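Local coordinates for putative N-acetylneuraminate lyase ([Ruminococcus] gnavus ATCC 29149, PDB 6RB7), which is a four-chain member of the dihydrodipicolinate synthetase family, each chain built round a parallel eight-stranded beta/alpha barrel, at residues Asp91-Leu96 with Ser121-Arg126; His127-Gly132 with Ala162-Phe167; Tyr154-Ser159 with Arg189-Val194. All coordinates share one frame; numbering follows the deposited sequence.

Contact 1 of 3, residues Asp91-Leu96 with Ser121-Arg126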
loop_
_atom_site.group_PDB
_atom_site.type_symbol
_atom_site.label_atom_id
_atom_site.label_comp_id
_atom_site.label_asym_id
_atom_site.label_seq_id
_atom_site.Cartn_x
_atom_site.Cartn_y
_atom_site.Cartn_z
ATOM N N ASP A 91 -27.529 21.313 -0.737
ATOM C CA ASP A 91 -26.721 21.799 0.404
ATOM C C ASP A 91 -25.570 22.659 -0.124
ATOM O O ASP A 91 -25.297 23.754 0.396
ATOM C CB ASP A 91 -26.141 20.620 1.187
ATOM C CG ASP A 91 -27.093 19.785 2.027
ATOM O OD1 ASP A 91 -28.195 20.321 2.377
ATOM O OD2 ASP A 91 -26.733 18.595 2.317
ATOM N N ARG A 92 -24.855 22.130 -1.126
ATOM C CA ARG A 92 -23.637 22.791 -1.633
ATOM C C ARG A 92 -23.999 24.095 -2.354
ATOM O O ARG A 92 -23.203 25.071 -2.289
ATOM C CB ARG A 92 -22.846 21.815 -2.493
ATOM C CG ARG A 92 -22.242 20.725 -1.615
ATOM C CD ARG A 92 -21.667 19.565 -2.405
ATOM N NE ARG A 92 -20.457 19.883 -3.124
ATOM C CZ ARG A 92 -19.679 18.967 -3.708
ATOM N NH1 ARG A 92 -20.034 17.692 -3.659
ATOM N NH2 ARG A 92 -18.560 19.358 -4.308
ATOM N N LYS A 93 -25.128 24.142 -3.037
ATOM C CA LYS A 93 -25.597 25.395 -3.650
ATOM C C LYS A 93 -25.891 26.432 -2.568
ATOM O O LYS A 93 -25.452 27.584 -2.718
ATOM C CB LYS A 93 -26.858 25.145 -4.467
ATOM C CG LYS A 93 -26.613 24.428 -5.771
ATOM C CD LYS A 93 -27.904 24.263 -6.550
ATOM C CE LYS A 93 -27.717 23.581 -7.880
ATOM N NZ LYS A 93 -29.033 23.378 -8.558
ATOM N N ILE A 94 -26.571 26.033 -1.499
ATOM C CA ILE A 94 -26.905 26.961 -0.393
ATOM C C ILE A 94 -25.609 27.507 0.225
ATOM O O ILE A 94 -25.493 28.721 0.445
ATOM C CB ILE A 94 -27.833 26.298 0.617
ATOM C CG1 ILE A 94 -29.197 26.037 -0.064
ATOM C CG2 ILE A 94 -27.958 27.172 1.864
ATOM C CD1 ILE A 94 -30.087 25.146 0.715
ATOM N N VAL A 95 -24.611 26.649 0.447
ATOM C CA VAL A 95 -23.350 27.151 1.016
ATOM C C VAL A 95 -22.767 28.227 0.098
ATOM O O VAL A 95 -22.407 29.322 0.567
ATOM C CB VAL A 95 -22.341 26.003 1.252
ATOM C CG1 VAL A 95 -20.982 26.543 1.583
ATOM C CG2 VAL A 95 -22.850 25.041 2.320
ATOM N N LEU A 96 -22.610 27.921 -1.189
ATOM C CA LEU A 96 -21.882 28.838 -2.083
ATOM C C LEU A 96 -22.688 30.152 -2.256
ATOM O O LEU A 96 -22.071 31.208 -2.266
ATOM C CB LEU A 96 -21.581 28.176 -3.415
ATOM C CG LEU A 96 -20.762 29.026 -4.367
ATOM C CD1 LEU A 96 -19.353 29.308 -3.789
ATOM C CD2 LEU A 96 -20.646 28.322 -5.705
ATOM N N SER A 121 -21.866 16.880 -10.554
ATOM C CA SER A 121 -20.664 17.752 -10.646
ATOM C C SER A 121 -20.887 18.869 -11.685
ATOM O O SER A 121 -20.479 20.026 -11.458
ATOM C CB SER A 121 -19.458 16.921 -10.995
ATOM O OG SER A 121 -19.285 15.811 -10.102
ATOM N N GLN A 122 -21.439 18.526 -12.854
ATOM C CA GLN A 122 -21.727 19.516 -13.903
ATOM C C GLN A 122 -22.776 20.511 -13.393
ATOM O O GLN A 122 -22.633 21.740 -13.671
ATOM C CB GLN A 122 -22.247 18.787 -15.139
ATOM C CG GLN A 122 -21.180 17.987 -15.902
ATOM C CD GLN A 122 -21.826 17.133 -16.961
ATOM O OE1 GLN A 122 -22.698 16.317 -16.660
ATOM N NE2 GLN A 122 -21.368 17.274 -18.205
ATOM N N GLU A 123 -23.760 20.058 -12.638
ATOM C CA GLU A 123 -24.817 20.957 -12.088
ATOM C C GLU A 123 -24.161 21.965 -11.154
ATOM O O GLU A 123 -24.443 23.197 -11.249
ATOM C CB GLU A 123 -25.916 20.137 -11.428
ATOM C CG GLU A 123 -26.978 20.950 -10.786
ATOM C CD GLU A 123 -28.200 20.167 -10.275
ATOM O OE1 GLU A 123 -28.154 18.893 -10.225
ATOM O OE2 GLU A 123 -29.200 20.838 -9.864
ATOM N N LEU A 124 -23.255 21.512 -10.267
ATOM C CA LEU A 124 -22.601 22.450 -9.358
ATOM C C LEU A 124 -21.648 23.363 -10.111
ATOM O O LEU A 124 -21.524 24.513 -9.700
ATOM C CB LEU A 124 -21.896 21.660 -8.245
ATOM C CG LEU A 124 -22.831 21.039 -7.221
ATOM C CD1 LEU A 124 -22.054 20.211 -6.232
ATOM C CD2 LEU A 124 -23.682 22.091 -6.485
ATOM N N ALA A 125 -20.963 22.882 -11.139
ATOM C CA ALA A 125 -20.060 23.721 -11.953
ATOM C C ALA A 125 -20.860 24.878 -12.572
ATOM O O ALA A 125 -20.408 26.026 -12.519
ATOM C CB ALA A 125 -19.350 22.895 -12.991
ATOM N N ARG A 126 -21.976 24.560 -13.204
ATOM C CA ARG A 126 -22.809 25.577 -13.892
ATOM C C ARG A 126 -23.298 26.578 -12.857
ATOM O O ARG A 126 -23.249 27.799 -13.135
ATOM C CB ARG A 126 -23.975 24.879 -14.594
ATOM C CG ARG A 126 -24.886 25.794 -15.391
ATOM C CD ARG A 126 -25.948 24.886 -16.041
ATOM N NE ARG A 126 -25.310 23.980 -17.024
ATOM C CZ ARG A 126 -25.085 22.652 -16.905
ATOM N NH1 ARG A 126 -25.478 21.967 -15.841
ATOM N NH2 ARG A 126 -24.445 22.005 -17.869
#
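Lys-93 and Leu-124 mark the nearest backbone approach, with CA of Lys-93 7.1 Å from CA of Leu-124, where helical segments 91-96 and 121-126 run almost parallel: their axes come within 10.7 Å and cross at -17°. Leu-124 bridges the gap with both of its methyl groups. Its CD1 stands over one face of the Arg-92 guanidinium, off toward the rim, and the closest pair is CD1 of Leu-124 with NE of Arg-92 at 3.5 Å. The bend of the Arg-92 chain at chi3 (71°) turns the flat group, and the two side chains meet at about a right angle. The other branch, CD2 of Leu-124, rests against CG of Lys-93 at 3.8 Å and also comes near CB of Arg-92.

These segments belong to helices 89-103 and 118-130, successive outer helices of the (beta/alpha)8 barrel, with strand 108-112 between them in the chain. The Arg-92 end is tied to the backbone at and just after the end of that strand: NH2 donates to the carbonyl oxygens of His-112 and Ala-114, which fixes the buried guanidinium while Leu-124 covers one face.

The partly exposed Lys-93 supplies the ionic part. Its chain is extended beyond CG and crosses the equally extended Glu-123 chain at about a right angle. NZ of Lys-93 forms a hydrogen-bonded salt bridge with OE2 of Glu-123 at 2.9 Å, approaching on the anti side of that oxygen and 29° out of the carboxylate plane. CE of Lys-93 also lies 4.0 Å from CG of Glu-123, beside the salt bridge.

Contact 2 of 3, residues His127-Gly132 with Ala162-Phe167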
loop_
_atom_site.group_PDB
_atom_site.type_symbol
_atom_site.label_atom_id
_atom_site.label_comp_id
_atom_site.label_asym_id
_atom_site.label_seq_id
_atom_site.Cartn_x
_atom_site.Cartn_y
_atom_site.Cartn_z
ATOM N N HIS A 127 -23.747 26.098 -11.694
ATOM C CA HIS A 127 -24.243 26.972 -10.614
ATOM C C HIS A 127 -23.124 27.912 -10.158
ATOM O O HIS A 127 -23.375 29.127 -9.959
ATOM C CB HIS A 127 -24.845 26.125 -9.507
ATOM C CG HIS A 127 -25.230 26.894 -8.303
ATOM N ND1 HIS A 127 -24.356 27.067 -7.240
ATOM C CD2 HIS A 127 -26.393 27.492 -7.969
ATOM C CE1 HIS A 127 -24.996 27.736 -6.300
ATOM N NE2 HIS A 127 -26.250 28.012 -6.714
ATOM N N ALA A 128 -21.909 27.380 -9.977
ATOM C CA ALA A 128 -20.763 28.174 -9.509
ATOM C C ALA A 128 -20.396 29.251 -10.530
ATOM O O ALA A 128 -20.131 30.406 -10.134
ATOM C CB ALA A 128 -19.592 27.254 -9.162
ATOM N N GLU A 129 -20.364 28.915 -11.811
ATOM C CA GLU A 129 -20.052 29.906 -12.856
ATOM C C GLU A 129 -21.162 30.977 -12.844
ATOM O O GLU A 129 -20.860 32.184 -12.995
ATOM C CB GLU A 129 -19.887 29.259 -14.208
ATOM C CG GLU A 129 -19.612 30.302 -15.265
ATOM C CD GLU A 129 -19.080 29.767 -16.578
ATOM O OE1 GLU A 129 -17.932 29.333 -16.634
ATOM O OE2 GLU A 129 -19.825 29.824 -17.546
ATOM N N GLY A 130 -22.386 30.585 -12.612
ATOM C CA GLY A 130 -23.515 31.538 -12.535
ATOM C C GLY A 130 -23.327 32.556 -11.427
ATOM O O GLY A 130 -23.841 33.697 -11.552
ATOM N N LEU A 131 -22.629 32.202 -10.350
ATOM C CA LEU A 131 -22.363 33.121 -9.219
ATOM C C LEU A 131 -21.047 33.876 -9.388
ATOM O O LEU A 131 -20.723 34.656 -8.485
ATOM C CB LEU A 131 -22.343 32.300 -7.919
ATOM C CG LEU A 131 -23.707 31.764 -7.492
ATOM C CD1 LEU A 131 -23.544 30.965 -6.215
ATOM C CD2 LEU A 131 -24.691 32.907 -7.242
ATOM N N GLY A 132 -20.254 33.587 -10.420
ATOM C CA GLY A 132 -19.020 34.337 -10.702
ATOM C C GLY A 132 -17.890 33.972 -9.749
ATOM O O GLY A 132 -17.060 34.841 -9.394
ATOM N N ALA A 162 -18.733 24.778 -16.909
ATOM C CA ALA A 162 -18.309 26.116 -16.441
ATOM C C ALA A 162 -17.220 26.592 -17.377
ATOM O O ALA A 162 -16.058 26.777 -16.995
ATOM C CB ALA A 162 -17.837 26.078 -15.015
ATOM N N PRO A 163 -17.555 26.774 -18.670
ATOM C CA PRO A 163 -16.528 26.908 -19.690
ATOM C C PRO A 163 -15.742 28.215 -19.655
ATOM O O PRO A 163 -14.758 28.320 -20.409
ATOM C CB PRO A 163 -17.336 26.768 -20.984
ATOM C CG PRO A 163 -18.677 27.308 -20.622
ATOM C CD PRO A 163 -18.930 26.798 -19.218
ATOM N N ASN A 164 -16.175 29.175 -18.847
ATOM C CA ASN A 164 -15.501 30.487 -18.715
ATOM C C ASN A 164 -14.776 30.566 -17.381
ATOM O O ASN A 164 -14.388 31.677 -17.000
ATOM C CB ASN A 164 -16.548 31.607 -18.816
ATOM C CG ASN A 164 -17.268 31.516 -20.139
ATOM O OD1 ASN A 164 -16.619 31.664 -21.177
ATOM N ND2 ASN A 164 -18.559 31.199 -20.113
ATOM N N THR A 165 -14.615 29.440 -16.673
ATOM C CA THR A 165 -14.138 29.443 -15.274
ATOM C C THR A 165 -12.807 28.694 -15.160
ATOM O O THR A 165 -12.703 27.574 -15.649
ATOM C CB THR A 165 -15.199 28.908 -14.318
ATOM O OG1 THR A 165 -16.394 29.692 -14.439
ATOM C CG2 THR A 165 -14.775 29.020 -12.879
ATOM N N ASP A 166 -11.859 29.287 -14.445
ATOM C CA ASP A 166 -10.594 28.614 -14.070
ATOM C C ASP A 166 -10.888 27.270 -13.376
ATOM O O ASP A 166 -11.861 27.158 -12.618
ATOM C CB ASP A 166 -9.759 29.472 -13.144
ATOM C CG ASP A 166 -9.190 30.744 -13.755
ATOM O OD1 ASP A 166 -9.173 30.874 -15.002
ATOM O OD2 ASP A 166 -8.744 31.582 -12.985
ATOM N N PHE A 167 -10.032 26.281 -13.613
ATOM C CA PHE A 167 -10.254 24.901 -13.119
ATOM C C PHE A 167 -8.994 24.445 -12.378
ATOM O O PHE A 167 -7.869 24.461 -12.932
ATOM C CB PHE A 167 -10.564 23.949 -14.257
ATOM C CG PHE A 167 -10.993 22.572 -13.830
ATOM C CD1 PHE A 167 -10.066 21.609 -13.469
ATOM C CD2 PHE A 167 -12.333 22.230 -13.837
ATOM C CE1 PHE A 167 -10.485 20.334 -13.100
ATOM C CE2 PHE A 167 -12.749 20.963 -13.447
ATOM C CZ PHE A 167 -11.822 20.018 -13.093
#
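The last turn of helix 118-130 meets the type I beta turn Ala-162 to Thr-165, which leads into strand 166-171 of the (beta/alpha)8 barrel, and Glu-129 carries the whole join from the helix side. Its CG lies anti to the backbone N (chi1 178°), which sends the extended chain out to the turn.

OE1 is the doubly gripped oxygen. Thr-165 OG1 donates to Glu-129 OE1 at 2.7 Å, meeting the anti lone pair of OE1, away from the other carboxylate oxygen. The backbone N of Asn-164 donates to the same OE1 at 2.8 Å, this time from the syn side and 19° out of the carboxylate plane. Two donors arriving on different sides fix the rotation of the carboxylate, and would be expected to favour its charged form. Carbon packing accompanies the polar grip, CB of Ala-162 lying 3.9 Å from CB of Glu-129. Separately, the ring CD of Pro-163 makes a van der Waals contact with the carboxylate oxygen OE2 of Glu-129 at 3.6 Å.

Beyond Glu-129 the helix closes in a Schellman motif, with Gly-132 at positive phi and its N bonded back to Glu-129 O. The third bond across the contact is the most tilted: Asn-164 ND2 donates to Glu-129 OE2 at 3.2 Å, coming from above the carboxylate plane, 44° out of it.

Contact 3 of 3, residues Tyr154-Ser159 with Arg189-Val194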
loop_
_atom_site.group_PDB
_atom_site.type_symbol
_atom_site.label_atom_id
_atom_site.label_comp_id
_atom_site.label_asym_id
_atom_site.label_seq_id
_atom_site.Cartn_x
_atom_site.Cartn_y
_atom_site.Cartn_z
ATOM N N TYR A 154 -14.074 12.994 -16.880
ATOM C CA TYR A 154 -14.846 13.526 -15.744
ATOM C C TYR A 154 -14.484 14.999 -15.539
ATOM O O TYR A 154 -15.349 15.877 -15.535
ATOM C CB TYR A 154 -14.550 12.689 -14.521
ATOM C CG TYR A 154 -15.074 13.140 -13.178
ATOM C CD1 TYR A 154 -16.393 12.978 -12.797
ATOM C CD2 TYR A 154 -14.183 13.601 -12.206
ATOM C CE1 TYR A 154 -16.810 13.247 -11.499
ATOM C CE2 TYR A 154 -14.590 13.896 -10.911
ATOM C CZ TYR A 154 -15.910 13.704 -10.550
ATOM O OH TYR A 154 -16.344 13.929 -9.273
ATOM N N TRP A 155 -13.194 15.293 -15.408
ATOM C CA TRP A 155 -12.749 16.697 -15.191
ATOM C C TRP A 155 -13.137 17.584 -16.372
ATOM O O TRP A 155 -13.567 18.717 -16.155
ATOM C CB TRP A 155 -11.268 16.740 -14.893
ATOM C CG TRP A 155 -10.907 16.187 -13.550
ATOM C CD1 TRP A 155 -11.687 16.135 -12.438
ATOM C CD2 TRP A 155 -9.635 15.632 -13.171
ATOM N NE1 TRP A 155 -10.969 15.607 -11.395
ATOM C CE2 TRP A 155 -9.699 15.331 -11.804
ATOM C CE3 TRP A 155 -8.421 15.414 -13.842
ATOM C CZ2 TRP A 155 -8.646 14.729 -11.105
ATOM C CZ3 TRP A 155 -7.378 14.853 -13.152
ATOM C CH2 TRP A 155 -7.492 14.506 -11.807
ATOM N N ASN A 156 -12.932 17.098 -17.583
ATOM C CA ASN A 156 -13.257 17.903 -18.777
ATOM C C ASN A 156 -14.766 18.137 -18.853
ATOM O O ASN A 156 -15.171 19.225 -19.343
ATOM C CB ASN A 156 -12.625 17.325 -20.032
ATOM C CG ASN A 156 -11.150 17.630 -20.125
ATOM O OD1 ASN A 156 -10.369 16.736 -20.549
ATOM N ND2 ASN A 156 -10.754 18.829 -19.764
ATOM N N ALA A 157 -15.596 17.180 -18.458
ATOM C CA ALA A 157 -17.062 17.346 -18.471
ATOM C C ALA A 157 -17.455 18.403 -17.472
ATOM O O ALA A 157 -18.315 19.272 -17.740
ATOM C CB ALA A 157 -17.786 16.054 -18.204
ATOM N N ILE A 158 -16.830 18.366 -16.288
ATOM C CA ILE A 158 -17.119 19.375 -15.250
ATOM C C ILE A 158 -16.676 20.749 -15.778
ATOM O O ILE A 158 -17.454 21.719 -15.686
ATOM C CB ILE A 158 -16.390 18.988 -13.942
ATOM C CG1 ILE A 158 -16.979 17.694 -13.387
ATOM C CG2 ILE A 158 -16.460 20.117 -12.938
ATOM C CD1 ILE A 158 -16.171 17.074 -12.256
ATOM N N SER A 159 -15.485 20.838 -16.356
ATOM C CA SER A 159 -14.949 22.110 -16.874
ATOM C C SER A 159 -15.883 22.642 -17.986
ATOM O O SER A 159 -16.116 23.873 -18.022
ATOM C CB SER A 159 -13.551 21.918 -17.357
ATOM O OG SER A 159 -13.046 23.127 -17.948
ATOM N N ARG A 189 -3.578 19.637 -19.264
ATOM C CA ARG A 189 -3.075 20.985 -19.633
ATOM C C ARG A 189 -3.518 21.333 -21.059
ATOM O O ARG A 189 -3.393 22.512 -21.450
ATOM C CB ARG A 189 -1.556 21.059 -19.443
ATOM C CG ARG A 189 -1.148 21.127 -17.978
ATOM C CD ARG A 189 0.296 21.585 -17.779
ATOM N NE ARG A 189 1.333 20.948 -18.586
ATOM C CZ ARG A 189 1.993 19.831 -18.264
ATOM N NH1 ARG A 189 1.685 19.166 -17.185
ATOM N NH2 ARG A 189 2.927 19.350 -19.050
ATOM N N LYS A 190 -4.058 20.384 -21.802
ATOM C CA LYS A 190 -4.688 20.663 -23.123
ATOM C C LYS A 190 -5.948 21.497 -22.957
ATOM O O LYS A 190 -6.352 22.162 -23.923
ATOM C CB LYS A 190 -5.019 19.376 -23.860
ATOM C CG LYS A 190 -3.804 18.581 -24.309
ATOM C CD LYS A 190 -4.136 17.273 -24.930
ATOM C CE LYS A 190 -2.896 16.531 -25.385
ATOM N NZ LYS A 190 -3.268 15.188 -25.899
ATOM N N ASN A 191 -6.576 21.455 -21.778
ATOM C CA ASN A 191 -7.762 22.274 -21.475
ATOM C C ASN A 191 -7.247 23.622 -20.978
ATOM O O ASN A 191 -6.634 23.701 -19.900
ATOM C CB ASN A 191 -8.614 21.587 -20.403
ATOM C CG ASN A 191 -9.806 22.382 -19.940
ATOM O OD1 ASN A 191 -9.841 23.596 -20.111
ATOM N ND2 ASN A 191 -10.772 21.678 -19.345
ATOM N N PRO A 192 -7.481 24.728 -21.684
ATOM C CA PRO A 192 -6.875 26.012 -21.322
ATOM C C PRO A 192 -7.425 26.575 -20.003
ATOM O O PRO A 192 -6.798 27.441 -19.458
ATOM C CB PRO A 192 -7.263 26.943 -22.504
ATOM C CG PRO A 192 -8.476 26.332 -23.061
ATOM C CD PRO A 192 -8.304 24.826 -22.907
ATOM N N ASN A 193 -8.569 26.089 -19.540
ATOM C CA ASN A 193 -9.151 26.557 -18.264
ATOM C C ASN A 193 -8.384 25.996 -17.068
ATOM O O ASN A 193 -8.497 26.564 -15.989
ATOM C CB ASN A 193 -10.627 26.206 -18.123
ATOM C CG ASN A 193 -11.464 27.015 -19.098
ATOM O OD1 ASN A 193 -10.921 27.687 -19.973
ATOM N ND2 ASN A 193 -12.764 26.892 -19.015
ATOM N N VAL A 194 -7.649 24.910 -17.238
ATOM C CA VAL A 194 -6.867 24.322 -16.099
ATOM C C VAL A 194 -5.777 25.323 -15.718
ATOM O O VAL A 194 -4.937 25.651 -16.551
ATOM C CB VAL A 194 -6.308 22.943 -16.440
ATOM C CG1 VAL A 194 -5.393 22.440 -15.342
ATOM C CG2 VAL A 194 -7.465 21.939 -16.647
HETATM O O HOH W 1 -13.791 25.194 -16.338
#
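Asn-191 reaches across to Ser-159 from an Asx turn at the start of a type I beta turn, Asn-191 to Val-194, in the loop that precedes strand 194-199 of the (beta/alpha)8 barrel. Opposite it stands helix 148-160, which presents Asn-156 and Ser-159 one turn apart.

Followed outward, the Asn-191 side chain begins with CB, which points toward the helix and lies beside the amide end of Asn-156; the two side chains slide past each other in opposite directions, with their amide planes 33° apart. CG is anti to the backbone N (chi1 176°), and this carries the amide across to the helix. OD1 accepts the backbone N of Asn-193 at 2.9 Å, the bond that defines the Asx turn. ND2 donates to OG of Ser-159 at 3.0 Å, a nearly straight bond with an N-H...O angle of 168° and the hydroxyl oxygen lying close to the amide plane. One amide thus bonds within its own loop through the oxygen and to the helix through the nitrogen.

CB of Asn-193 packs against OG of Ser-159 at 3.9 Å, while the amide nitrogen of that asparagine has its main partner in the carbonyl oxygen of Pro-163. A water also joins the two sides as the second hydrogen-bond partner of the Ser-159 hydroxyl: it lies 2.7 Å from OG of Ser-159 and accepts a weak bond from ND2 of Asn-193 at 3.3 Å.

How the contacts relate
The three contacts step round the outer wall of one barrel. Contacts 1 and 2 share helix 118-130 and have centres about 11 Å apart; His-127 CE1 packs on Lys-93 CA at 3.6 Å. Contacts 2 and 3, with centres about 12 Å apart, alternate along the chain and are joined directly, since Phe-167 N and Asn-193 O, 2.8 Å apart, probably form a hydrogen bond. Contacts 1 and 3, about 18 Å between centres, still meet where Ala-125 CB packs on Ile-158 O at 3.5 Å. The bicine seen in the entry is bound at Ala-260, Gly-261 and Lys-262, the short link in the chain between helices 248-259 and 263-281, and none of the six segments supplies a residue to that pocket.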